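Local coordinates for aldehyde dehydrogenase family protein (Pseudomonas syringae pv. tomato, PDB 6X9L) that oxidises long-chain aliphatic aldehydes such as octanal, with NAD+ as the probable electron acceptor, at residues Q343-N347 with G359-R363; L304-E308 with F378-D382; A106-R112 with P323-V329; A348-A354 with S384-A388. The protein carries 1 engineered substitution. All coordinates share one frame; numbering follows the deposited sequence.

Contact 1: Q343-N347 with G359-R363; sequences QAMIN and GGPGR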
loop_
_atom_site.group_PDB
_atom_site.type_symbol
_atom_site.label_atom_id
_atom_site.label_comp_id
_atom_site.label_asym_id
_atom_site.label_seq_id
_atom_site.Cartn_x
_atom_site.Cartn_y
_atom_site.Cartn_z
ATOM N N GLN A 343 -32.262 7.740 -7.706
ATOM C CA GLN A 343 -33.421 7.826 -8.588
ATOM C C GLN A 343 -33.060 7.461 -10.024
ATOM O O GLN A 343 -33.834 6.794 -10.722
ATOM C CB GLN A 343 -34.001 9.236 -8.511
ATOM C CG GLN A 343 -35.484 9.283 -8.227
ATOM C CD GLN A 343 -35.883 8.603 -6.946
ATOM O OE1 GLN A 343 -36.991 8.096 -6.837
ATOM N NE2 GLN A 343 -34.995 8.591 -5.967
ATOM N N ALA A 344 -31.882 7.881 -10.483
ATOM C CA ALA A 344 -31.472 7.533 -11.839
ATOM C C ALA A 344 -31.195 6.041 -11.963
ATOM O O ALA A 344 -31.503 5.427 -12.992
ATOM C CB ALA A 344 -30.241 8.342 -12.240
ATOM N N MET A 345 -30.611 5.444 -10.923
ATOM C CA MET A 345 -30.322 4.016 -10.949
ATOM C C MET A 345 -31.603 3.192 -10.967
ATOM O O MET A 345 -31.667 2.157 -11.641
ATOM C CB MET A 345 -29.451 3.632 -9.751
ATOM C CG MET A 345 -28.001 4.108 -9.857
ATOM S SD MET A 345 -27.356 3.930 -11.533
ATOM C CE MET A 345 -27.006 2.184 -11.671
ATOM N N ILE A 346 -32.620 3.619 -10.210
ATOM C CA ILE A 346 -33.903 2.923 -10.231
ATOM C C ILE A 346 -34.501 2.971 -11.629
ATOM O O ILE A 346 -34.907 1.945 -12.189
ATOM C CB ILE A 346 -34.865 3.526 -9.195
ATOM C CG1 ILE A 346 -34.301 3.407 -7.788
ATOM C CG2 ILE A 346 -36.177 2.829 -9.237
ATOM C CD1 ILE A 346 -35.144 4.166 -6.774
ATOM N N ASN A 347 -34.563 4.168 -12.216
ATOM C CA ASN A 347 -35.096 4.288 -13.564
ATOM C C ASN A 347 -34.276 3.477 -14.569
ATOM O O ASN A 347 -34.836 2.921 -15.522
ATOM C CB ASN A 347 -35.166 5.765 -13.955
ATOM C CG ASN A 347 -36.243 6.528 -13.183
ATOM O OD1 ASN A 347 -37.396 6.090 -13.087
ATOM N ND2 ASN A 347 -35.869 7.672 -12.633
ATOM N N GLY A 359 -41.242 -1.142 -4.480
ATOM C CA GLY A 359 -40.541 0.126 -4.582
ATOM C C GLY A 359 -40.798 0.757 -5.940
ATOM O O GLY A 359 -41.801 0.485 -6.589
ATOM N N GLY A 360 -39.858 1.582 -6.384
ATOM C CA GLY A 360 -40.003 2.310 -7.624
ATOM C C GLY A 360 -39.464 3.716 -7.478
ATOM O O GLY A 360 -38.908 4.073 -6.435
ATOM N N PRO A 361 -39.608 4.546 -8.507
ATOM C CA PRO A 361 -39.127 5.929 -8.415
ATOM C C PRO A 361 -40.131 6.838 -7.712
ATOM O O PRO A 361 -41.282 6.477 -7.448
ATOM C CB PRO A 361 -38.944 6.337 -9.883
ATOM C CG PRO A 361 -39.935 5.556 -10.614
ATOM C CD PRO A 361 -40.059 4.224 -9.873
ATOM N N GLY A 362 -39.669 8.037 -7.411
ATOM C CA GLY A 362 -40.522 9.022 -6.773
ATOM C C GLY A 362 -40.269 9.142 -5.282
ATOM O O GLY A 362 -39.875 8.184 -4.602
ATOM N N ARG A 363 -40.493 10.341 -4.759
ATOM C CA ARG A 363 -40.498 10.516 -3.314
ATOM C C ARG A 363 -41.534 9.599 -2.667
ATOM O O ARG A 363 -42.582 9.303 -3.243
ATOM C CB ARG A 363 -40.775 11.976 -2.957
ATOM C CG ARG A 363 -39.488 12.769 -2.835
ATOM C CD ARG A 363 -39.664 14.252 -3.010
ATOM N NE ARG A 363 -38.504 14.829 -3.690
ATOM C CZ ARG A 363 -37.715 15.769 -3.183
ATOM N NH1 ARG A 363 -37.954 16.265 -1.980
ATOM N NH2 ARG A 363 -36.691 16.220 -3.888
HETATM O O HOH W 1 -37.900 6.352 -4.968
#
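Q343 OE1 is gripped by the backbone of the 359-363 loop and by a water. G362 N donates a hydrogen bond to Q343 OE1 at 2.7 Å. The bond is bent at the hydrogen, at 139°. At the acceptor end the donor sits 15° off the carbonyl plane. The water lies 2.7 Å from Q343 OE1 and 2.7 Å from G362 O. It can donate to either oxygen, but more acceptors surround it than it has protons, so both bonds need not form at once. The glutamine reaches the loop because its chain bends at CG, with chi2 58°. Its other amide end, NE2, makes a weak bond back to F339 O, which limits rotation of the group.

The contact closes a helix-strand-loop unit in the alpha/beta fold of the aldehyde dehydrogenase family. Helix 336-351 leads into strand 355-358, which lies at an edge of its sheet within the chain, and the loop after that strand returns to the side of the helix. I346 meets the loop over two branches. I346 CG2, anti to the backbone N, lies 3.9 Å from P361 N and 4.2 Å from P361 CD. I346 CD1 approaches G360 O at 3.8 Å. One turn from Q343, N347 sets OD1 beside the proline ring, 3.6 Å from both P361 CB and P361 CG. Two further residues hold the loop: T376 OG1 bonds to G360 N, and R374 NH1 to P361 O. G360 and G362 have positive phi, where a CB would press on the carbonyl O of the residue before.

Contact 2: L304-E308 with F378-D382; sequences LAEVE and FSEVD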
loop_
_atom_site.group_PDB
_atom_site.type_symbol
_atom_site.label_atom_id
_atom_site.label_comp_id
_atom_site.label_asym_id
_atom_site.label_seq_id
_atom_site.Cartn_x
_atom_site.Cartn_y
_atom_site.Cartn_z
ATOM N N LEU A 304 -36.695 -18.541 -6.341
ATOM C CA LEU A 304 -36.761 -17.097 -6.559
ATOM C C LEU A 304 -38.137 -16.530 -6.208
ATOM O O LEU A 304 -38.239 -15.511 -5.517
ATOM C CB LEU A 304 -36.385 -16.772 -8.006
ATOM C CG LEU A 304 -36.203 -15.314 -8.449
ATOM C CD1 LEU A 304 -35.029 -14.626 -7.751
ATOM C CD2 LEU A 304 -36.037 -15.249 -9.964
ATOM N N ALA A 305 -39.213 -17.164 -6.686
ATOM C CA ALA A 305 -40.544 -16.616 -6.424
ATOM C C ALA A 305 -40.839 -16.536 -4.931
ATOM O O ALA A 305 -41.518 -15.606 -4.481
ATOM C CB ALA A 305 -41.620 -17.443 -7.134
ATOM N N GLU A 306 -40.336 -17.489 -4.149
ATOM C CA GLU A 306 -40.528 -17.416 -2.706
ATOM C C GLU A 306 -39.755 -16.245 -2.098
ATOM O O GLU A 306 -40.292 -15.504 -1.264
ATOM C CB GLU A 306 -40.115 -18.731 -2.052
ATOM C CG GLU A 306 -40.521 -18.816 -0.597
ATOM C CD GLU A 306 -40.097 -20.110 0.075
ATOM O OE1 GLU A 306 -39.715 -20.038 1.263
ATOM O OE2 GLU A 306 -40.153 -21.191 -0.567
ATOM N N VAL A 307 -38.491 -16.057 -2.500
ATOM C CA VAL A 307 -37.701 -14.978 -1.908
ATOM C C VAL A 307 -38.214 -13.623 -2.382
ATOM O O VAL A 307 -38.221 -12.653 -1.616
ATOM C CB VAL A 307 -36.187 -15.150 -2.185
ATOM C CG1 VAL A 307 -35.855 -16.568 -2.657
ATOM C CG2 VAL A 307 -35.678 -14.113 -3.156
ATOM N N GLU A 308 -38.661 -13.533 -3.641
ATOM C CA GLU A 308 -39.315 -12.311 -4.104
ATOM C C GLU A 308 -40.437 -11.908 -3.154
ATOM O O GLU A 308 -40.430 -10.803 -2.597
ATOM C CB GLU A 308 -39.854 -12.489 -5.522
ATOM C CG GLU A 308 -38.822 -12.348 -6.620
ATOM C CD GLU A 308 -39.427 -12.584 -7.997
ATOM O OE1 GLU A 308 -40.650 -12.851 -8.069
ATOM O OE2 GLU A 308 -38.696 -12.502 -9.005
ATOM N N PHE A 378 -35.529 -5.297 -7.064
ATOM C CA PHE A 378 -35.566 -5.838 -8.408
ATOM C C PHE A 378 -35.298 -7.337 -8.371
ATOM O O PHE A 378 -34.491 -7.822 -7.571
ATOM C CB PHE A 378 -34.522 -5.161 -9.306
ATOM C CG PHE A 378 -34.860 -3.761 -9.666
ATOM C CD1 PHE A 378 -35.927 -3.496 -10.508
ATOM C CD2 PHE A 378 -34.118 -2.700 -9.169
ATOM C CE1 PHE A 378 -36.249 -2.191 -10.847
ATOM C CE2 PHE A 378 -34.440 -1.394 -9.512
ATOM C CZ PHE A 378 -35.511 -1.140 -10.346
ATOM N N SER A 379 -35.952 -8.067 -9.268
ATOM C CA SER A 379 -35.719 -9.499 -9.387
ATOM C C SER A 379 -35.533 -9.855 -10.854
ATOM O O SER A 379 -35.607 -8.995 -11.738
ATOM C CB SER A 379 -36.865 -10.308 -8.770
ATOM O OG SER A 379 -36.520 -11.672 -8.732
ATOM N N GLU A 380 -35.231 -11.130 -11.093
ATOM C CA GLU A 380 -34.941 -11.651 -12.454
ATOM C C GLU A 380 -33.849 -10.767 -13.033
ATOM O O GLU A 380 -33.933 -10.393 -14.190
ATOM C CB GLU A 380 -36.182 -11.708 -13.340
ATOM C CG GLU A 380 -37.030 -12.935 -13.104
ATOM C CD GLU A 380 -38.433 -12.864 -13.663
ATOM O OE1 GLU A 380 -38.706 -11.946 -14.455
ATOM O OE2 GLU A 380 -39.248 -13.715 -13.288
ATOM N N VAL A 381 -32.879 -10.453 -12.195
ATOM C CA VAL A 381 -31.770 -9.531 -12.533
ATOM C C VAL A 381 -30.623 -10.298 -13.176
ATOM O O VAL A 381 -30.201 -11.316 -12.663
ATOM C CB VAL A 381 -31.317 -8.769 -11.278
ATOM C CG1 VAL A 381 -29.930 -8.178 -11.426
ATOM C CG2 VAL A 381 -32.305 -7.694 -10.913
ATOM N N ASP A 382 -30.158 -9.773 -14.289
ATOM C CA ASP A 382 -29.003 -10.358 -14.989
ATOM C C ASP A 382 -27.750 -9.668 -14.478
ATOM O O ASP A 382 -27.760 -8.450 -14.389
ATOM C CB ASP A 382 -29.095 -10.071 -16.474
ATOM C CG ASP A 382 -28.199 -11.013 -17.222
ATOM O OD1 ASP A 382 -28.583 -12.163 -17.361
ATOM O OD2 ASP A 382 -27.109 -10.600 -17.593
#
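E308 reaches across from helix 304-316 to S379 on strand 376-379. Its CB only sets the direction. CG leaves anti to the carbonyl carbon, with chi1 -80°, and the chain runs on extended. CG and CD run alongside CB and OG of S379, though their spacing in the model is doubtful. At the tip, OE2 accepts a hydrogen bond from S379 OG. The modelled length is too short to be trusted and OE2 is crowded by a neighbour, so the bond is likely but its geometry is doubtful. OE1 turns to a salt bridge with K355 NZ. The carboxylate of E380 is also near, and K355 may ease the closeness of the two negative charges.

One turn earlier, L304 packs its methyl branches against the serine hydroxyl, with L304 CD1 3.5 Å from S379 OG. L304 CD2 meets E380 CG at 4.0 Å, and the two side chains cross at about a right angle. E308 also touches V357 and L399, on the strands beside 376-379. This is the packing of an alpha/beta domain: the first turn of a helix rests on one side of the sheet where three neighbouring strands lie together.

Contact 3: A106-R112 with P323-V329; sequences AAISSAR and PQLEHTV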
loop_
_atom_site.group_PDB
_atom_site.type_symbol
_atom_site.label_atom_id
_atom_site.label_comp_id
_atom_site.label_asym_id
_atom_site.label_seq_id
_atom_site.Cartn_x
_atom_site.Cartn_y
_atom_site.Cartn_z
ATOM N N ALA A 106 -29.937 10.375 9.229
ATOM C CA ALA A 106 -30.050 9.081 9.901
ATOM C C ALA A 106 -31.181 9.092 10.923
ATOM O O ALA A 106 -31.229 9.957 11.802
ATOM C CB ALA A 106 -28.738 8.727 10.601
ATOM N N ALA A 107 -32.086 8.120 10.808
ATOM C CA ALA A 107 -33.118 7.931 11.821
ATOM C C ALA A 107 -32.511 8.032 13.219
ATOM O O ALA A 107 -31.552 7.324 13.540
ATOM C CB ALA A 107 -33.797 6.573 11.630
ATOM N N ILE A 108 -33.054 8.940 14.041
ATOM C CA ILE A 108 -32.458 9.198 15.351
ATOM C C ILE A 108 -32.240 7.903 16.112
ATOM O O ILE A 108 -31.250 7.752 16.834
ATOM C CB ILE A 108 -33.325 10.170 16.166
ATOM C CG1 ILE A 108 -32.585 10.557 17.442
ATOM C CG2 ILE A 108 -34.654 9.518 16.535
ATOM C CD1 ILE A 108 -31.345 11.394 17.197
ATOM N N SER A 109 -33.177 6.963 15.988
ATOM C CA SER A 109 -33.012 5.654 16.602
ATOM C C SER A 109 -31.736 4.981 16.121
ATOM O O SER A 109 -30.989 4.401 16.914
ATOM C CB SER A 109 -34.219 4.787 16.270
ATOM O OG SER A 109 -34.869 4.372 17.446
ATOM N N SER A 110 -31.491 5.035 14.813
ATOM C CA SER A 110 -30.271 4.503 14.215
ATOM C C SER A 110 -29.031 5.238 14.702
ATOM O O SER A 110 -27.951 4.645 14.796
ATOM C CB SER A 110 -30.358 4.626 12.699
ATOM O OG SER A 110 -30.273 3.358 12.118
ATOM N N ALA A 111 -29.149 6.547 14.945
ATOM C CA ALA A 111 -27.967 7.315 15.318
ATOM C C ALA A 111 -27.528 6.988 16.736
ATOM O O ALA A 111 -26.326 6.921 17.012
ATOM C CB ALA A 111 -28.240 8.811 15.158
ATOM N N ARG A 112 -28.487 6.717 17.619
ATOM C CA ARG A 112 -28.169 6.368 18.996
ATOM C C ARG A 112 -27.646 4.942 19.105
ATOM O O ARG A 112 -26.701 4.677 19.862
ATOM C CB ARG A 112 -29.408 6.541 19.872
ATOM C CG ARG A 112 -29.915 7.979 19.974
ATOM C CD ARG A 112 -31.295 8.022 20.572
ATOM N NE ARG A 112 -31.700 9.370 20.951
ATOM C CZ ARG A 112 -32.965 9.790 20.966
ATOM N NH1 ARG A 112 -33.941 8.969 20.605
ATOM N NH2 ARG A 112 -33.263 11.034 21.328
ATOM N N PRO A 323 -36.865 11.458 10.708
ATOM C CA PRO A 323 -35.835 10.910 11.607
ATOM C C PRO A 323 -35.981 11.375 13.049
ATOM O O PRO A 323 -35.356 10.790 13.942
ATOM C CB PRO A 323 -34.521 11.411 10.995
ATOM C CG PRO A 323 -34.890 12.091 9.705
ATOM C CD PRO A 323 -36.323 12.471 9.792
ATOM N N GLN A 324 -36.779 12.408 13.308
ATOM C CA GLN A 324 -36.960 12.876 14.678
ATOM C C GLN A 324 -37.825 11.945 15.513
ATOM O O GLN A 324 -37.870 12.104 16.737
ATOM C CB GLN A 324 -37.566 14.286 14.672
ATOM C CG GLN A 324 -36.581 15.355 14.216
ATOM C CD GLN A 324 -37.237 16.699 13.915
ATOM O OE1 GLN A 324 -36.717 17.753 14.294
ATOM N NE2 GLN A 324 -38.369 16.669 13.213
ATOM N N LEU A 325 -38.499 10.985 14.891
ATOM C CA LEU A 325 -39.399 10.070 15.580
ATOM C C LEU A 325 -38.666 8.780 15.911
ATOM O O LEU A 325 -37.995 8.214 15.051
ATOM C CB LEU A 325 -40.629 9.769 14.720
ATOM C CG LEU A 325 -41.445 10.957 14.216
ATOM C CD1 LEU A 325 -42.668 10.451 13.478
ATOM C CD2 LEU A 325 -41.858 11.816 15.390
ATOM N N GLU A 326 -38.819 8.307 17.150
ATOM C CA GLU A 326 -38.097 7.113 17.588
ATOM C C GLU A 326 -38.541 5.860 16.845
ATOM O O GLU A 326 -37.793 4.878 16.778
ATOM C CB GLU A 326 -38.281 6.911 19.085
ATOM C CG GLU A 326 -37.848 8.099 19.903
ATOM C CD GLU A 326 -37.421 7.706 21.306
ATOM O OE1 GLU A 326 -37.742 6.570 21.742
ATOM O OE2 GLU A 326 -36.753 8.534 21.967
ATOM N N HIS A 327 -39.752 5.854 16.310
ATOM C CA HIS A 327 -40.251 4.679 15.616
ATOM C C HIS A 327 -39.957 4.708 14.113
ATOM O O HIS A 327 -40.293 3.748 13.412
ATOM C CB HIS A 327 -41.755 4.523 15.872
ATOM C CG HIS A 327 -42.571 5.601 15.243
ATOM N ND1 HIS A 327 -42.999 5.535 13.933
ATOM C CD2 HIS A 327 -43.003 6.791 15.724
ATOM C CE1 HIS A 327 -43.681 6.628 13.641
ATOM N NE2 HIS A 327 -43.698 7.407 14.710
ATOM N N THR A 328 -39.330 5.767 13.603
ATOM C CA THR A 328 -38.866 5.749 12.219
ATOM C C THR A 328 -37.695 4.778 12.081
ATOM O O THR A 328 -36.785 4.746 12.916
ATOM C CB THR A 328 -38.441 7.154 11.757
ATOM O OG1 THR A 328 -39.563 8.036 11.758
ATOM C CG2 THR A 328 -37.848 7.114 10.356
ATOM N N VAL A 329 -37.720 3.978 11.024
ATOM C CA VAL A 329 -36.671 2.999 10.773
ATOM C C VAL A 329 -35.656 3.522 9.774
ATOM O O VAL A 329 -34.454 3.475 10.018
ATOM C CB VAL A 329 -37.290 1.657 10.315
ATOM C CG1 VAL A 329 -36.205 0.610 10.057
ATOM C CG2 VAL A 329 -38.292 1.157 11.364
#
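I108 N donates a hydrogen bond to P323 O at 3.0 Å, 156° at the hydrogen. The N-H meets a lone pair of P323 O, in the carbonyl plane. S109 OG does the same to E326 O, also at 3.0 Å. R112, one turn on, makes a salt bridge to E326 whose hydrogen bond, R112 NH1 to E326 OE2 at 3.2 Å, is weak. The two flat groups are turned 72° against each other, so no paired, coplanar bridge forms.

Carbon atoms of A107 and P323 pack round these bonds. A107 CB lies 3.6 Å from V329 O and 3.7 Å from T328 O. P323 CB lies 3.8 Å from A107 CA. I108 carries its CG1 anti to the backbone N, at chi1 -173°, and this carbon lies over the centre of one face of the R112 guanidinium.

In the next shell, R112 has its stronger partner in E94, which takes NE in a salt bridge. A type I turn from L325 to T328, closed by T328 N to L325 O, presents E326 O to the serine. D322 holds the turn through its backbone O, bonded to T328 OG1. S101 OG binds A106 O, just before the helix.

A107 stands at the N-cap position and has no polar side chain. The loop carbonyl of P323 therefore serves the first N-H of helix 108-115. Such docking of a loop on a helix start joins the N-terminal helices to the loop between helices 304-316 and 336-351, consistent with an interface between the coenzyme-binding and catalytic domains of aldehyde dehydrogenases.

Contact 4: A348-A354 with S384-A388; sequences AGICEGA and SMRIA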
loop_
_atom_site.group_PDB
_atom_site.type_symbol
_atom_site.label_atom_id
_atom_site.label_comp_id
_atom_site.label_asym_id
_atom_site.label_seq_id
_atom_site.Cartn_x
_atom_site.Cartn_y
_atom_site.Cartn_z
ATOM N N ALA A 348 -32.959 3.385 -14.381
ATOM C CA ALA A 348 -32.152 2.576 -15.286
ATOM C C ALA A 348 -32.548 1.109 -15.201
ATOM O O ALA A 348 -32.629 0.420 -16.227
ATOM C CB ALA A 348 -30.663 2.748 -14.970
ATOM N N GLY A 349 -32.807 0.619 -13.987
ATOM C CA GLY A 349 -33.200 -0.772 -13.827
ATOM C C GLY A 349 -34.532 -1.084 -14.480
ATOM O O GLY A 349 -34.680 -2.105 -15.156
ATOM N N ILE A 350 -35.525 -0.217 -14.271
ATOM C CA ILE A 350 -36.781 -0.325 -15.009
ATOM C C ILE A 350 -36.509 -0.416 -16.506
ATOM O O ILE A 350 -37.040 -1.286 -17.199
ATOM C CB ILE A 350 -37.698 0.869 -14.695
ATOM C CG1 ILE A 350 -37.824 1.107 -13.182
ATOM C CG2 ILE A 350 -39.046 0.672 -15.352
ATOM C CD1 ILE A 350 -38.859 0.262 -12.507
ATOM N N CYS A 351 -35.667 0.486 -17.028
ATOM C CA CYS A 351 -35.519 0.601 -18.477
ATOM C C CYS A 351 -34.752 -0.561 -19.079
ATOM O O CYS A 351 -34.885 -0.807 -20.281
ATOM C CB CYS A 351 -34.824 1.914 -18.858
ATOM S SG CYS A 351 -35.937 3.332 -19.087
ATOM N N GLU A 352 -33.940 -1.260 -18.289
ATOM C CA GLU A 352 -33.193 -2.400 -18.790
ATOM C C GLU A 352 -33.938 -3.704 -18.555
ATOM O O GLU A 352 -33.387 -4.780 -18.798
ATOM C CB GLU A 352 -31.779 -2.436 -18.181
ATOM C CG GLU A 352 -31.652 -2.623 -16.679
ATOM C CD GLU A 352 -30.213 -2.372 -16.178
ATOM O OE1 GLU A 352 -29.261 -2.361 -16.996
ATOM O OE2 GLU A 352 -30.030 -2.178 -14.955
ATOM N N GLY A 353 -35.185 -3.631 -18.115
ATOM C CA GLY A 353 -36.045 -4.786 -18.120
ATOM C C GLY A 353 -36.054 -5.617 -16.865
ATOM O O GLY A 353 -36.627 -6.713 -16.879
ATOM N N ALA A 354 -35.447 -5.146 -15.781
ATOM C CA ALA A 354 -35.540 -5.883 -14.534
ATOM C C ALA A 354 -36.995 -5.950 -14.086
ATOM O O ALA A 354 -37.843 -5.169 -14.524
ATOM C CB ALA A 354 -34.679 -5.225 -13.463
ATOM N N SER A 384 -25.137 -8.717 -16.053
ATOM C CA SER A 384 -24.770 -7.651 -16.997
ATOM C C SER A 384 -25.600 -6.388 -16.779
ATOM O O SER A 384 -25.296 -5.410 -17.433
ATOM C CB SER A 384 -24.975 -8.138 -18.372
ATOM O OG SER A 384 -26.340 -8.404 -18.582
ATOM N N MET A 385 -26.648 -6.404 -15.964
ATOM C CA MET A 385 -27.412 -5.170 -15.882
ATOM C C MET A 385 -26.633 -4.088 -15.132
ATOM O O MET A 385 -25.775 -4.373 -14.284
ATOM C CB MET A 385 -28.757 -5.422 -15.205
ATOM C CG MET A 385 -29.634 -6.370 -15.965
ATOM S SD MET A 385 -31.293 -6.459 -15.277
ATOM C CE MET A 385 -32.123 -7.440 -16.533
ATOM N N ARG A 386 -26.938 -2.827 -15.471
ATOM C CA ARG A 386 -26.336 -1.696 -14.771
ATOM C C ARG A 386 -26.587 -1.778 -13.271
ATOM O O ARG A 386 -25.666 -1.602 -12.463
ATOM C CB ARG A 386 -26.878 -0.379 -15.329
ATOM C CG ARG A 386 -26.171 0.121 -16.574
ATOM C CD ARG A 386 -26.441 1.592 -16.800
ATOM N NE ARG A 386 -25.924 2.410 -15.707
ATOM C CZ ARG A 386 -26.402 3.612 -15.389
ATOM N NH1 ARG A 386 -27.409 4.121 -16.079
ATOM N NH2 ARG A 386 -25.884 4.299 -14.373
ATOM N N ILE A 387 -27.836 -2.030 -12.873
ATOM C CA ILE A 387 -28.138 -2.091 -11.451
ATOM C C ILE A 387 -27.419 -3.243 -10.744
ATOM O O ILE A 387 -27.324 -3.237 -9.513
ATOM C CB ILE A 387 -29.659 -2.186 -11.241
ATOM C CG1 ILE A 387 -30.235 -3.376 -12.003
ATOM C CG2 ILE A 387 -30.343 -0.900 -11.677
ATOM C CD1 ILE A 387 -31.655 -3.702 -11.595
ATOM N N ALA A 388 -26.904 -4.234 -11.484
ATOM C CA ALA A 388 -26.150 -5.317 -10.863
ATOM C C ALA A 388 -24.661 -5.020 -10.768
ATOM O O ALA A 388 -24.001 -5.493 -9.834
ATOM C CB ALA A 388 -26.352 -6.629 -11.634
#
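E352 points its carboxylate at the start of helix 386-389 and uses both oxygens there. E352 OE2 receives I387 N on its syn lone pair, at 3.0 Å and nearly straight, 172°. E352 OE1 receives R386 N at 2.8 Å on its syn side, 20° out of the carboxylate plane. Two N-H groups of the first turn are thus met by one side chain, and the two bonds hold it from turning. Its negative charge probably also suits the helix start. The group gets there with CG between the backbone N and the carbonyl carbon, chi1 64°, and an extended chain beyond.

M385, at the N-cap position, runs extended and obliquely over E352, and its SD reaches A354 CB at 4.0 Å. Beyond the carboxylate, I387 packs on the last turn of the helix. Its CG2 meets G349 CA at 3.6 Å, and its CD1 meets A354 CB at 3.9 Å. R386 NE makes a salt bridge with E390, while R386 NH1 passes A348 CB at 3.7 Å.

A Schellman motif with G353 as C-prime residue ends helix 336-351 here. The end of that helix and the start of 386-389 meet beside strand 376-379, whose F378 touches I350, A354 and I387.

In the fold
Contacts 1, 2 and 4 form one connected cluster. Contacts 1 and 4 share helix 336-351, and their centres are about 12 Å apart. Contact 2 lies about 13 Å from contact 4 and about 18 Å from contact 1, centre to centre. F378 of contact 2 joins all three: its CZ is 3.6 Å from I346 O, and its CD2 is 3.6 Å from I387 CD1. Contact 3 stands apart, its centre about 23 to 31 Å from the centres of the others. Its A106 side chain is about 12 Å from bound octanal and about 13 Å from NAD. In contact 4 the R386 side chain is about 14 Å from NAD.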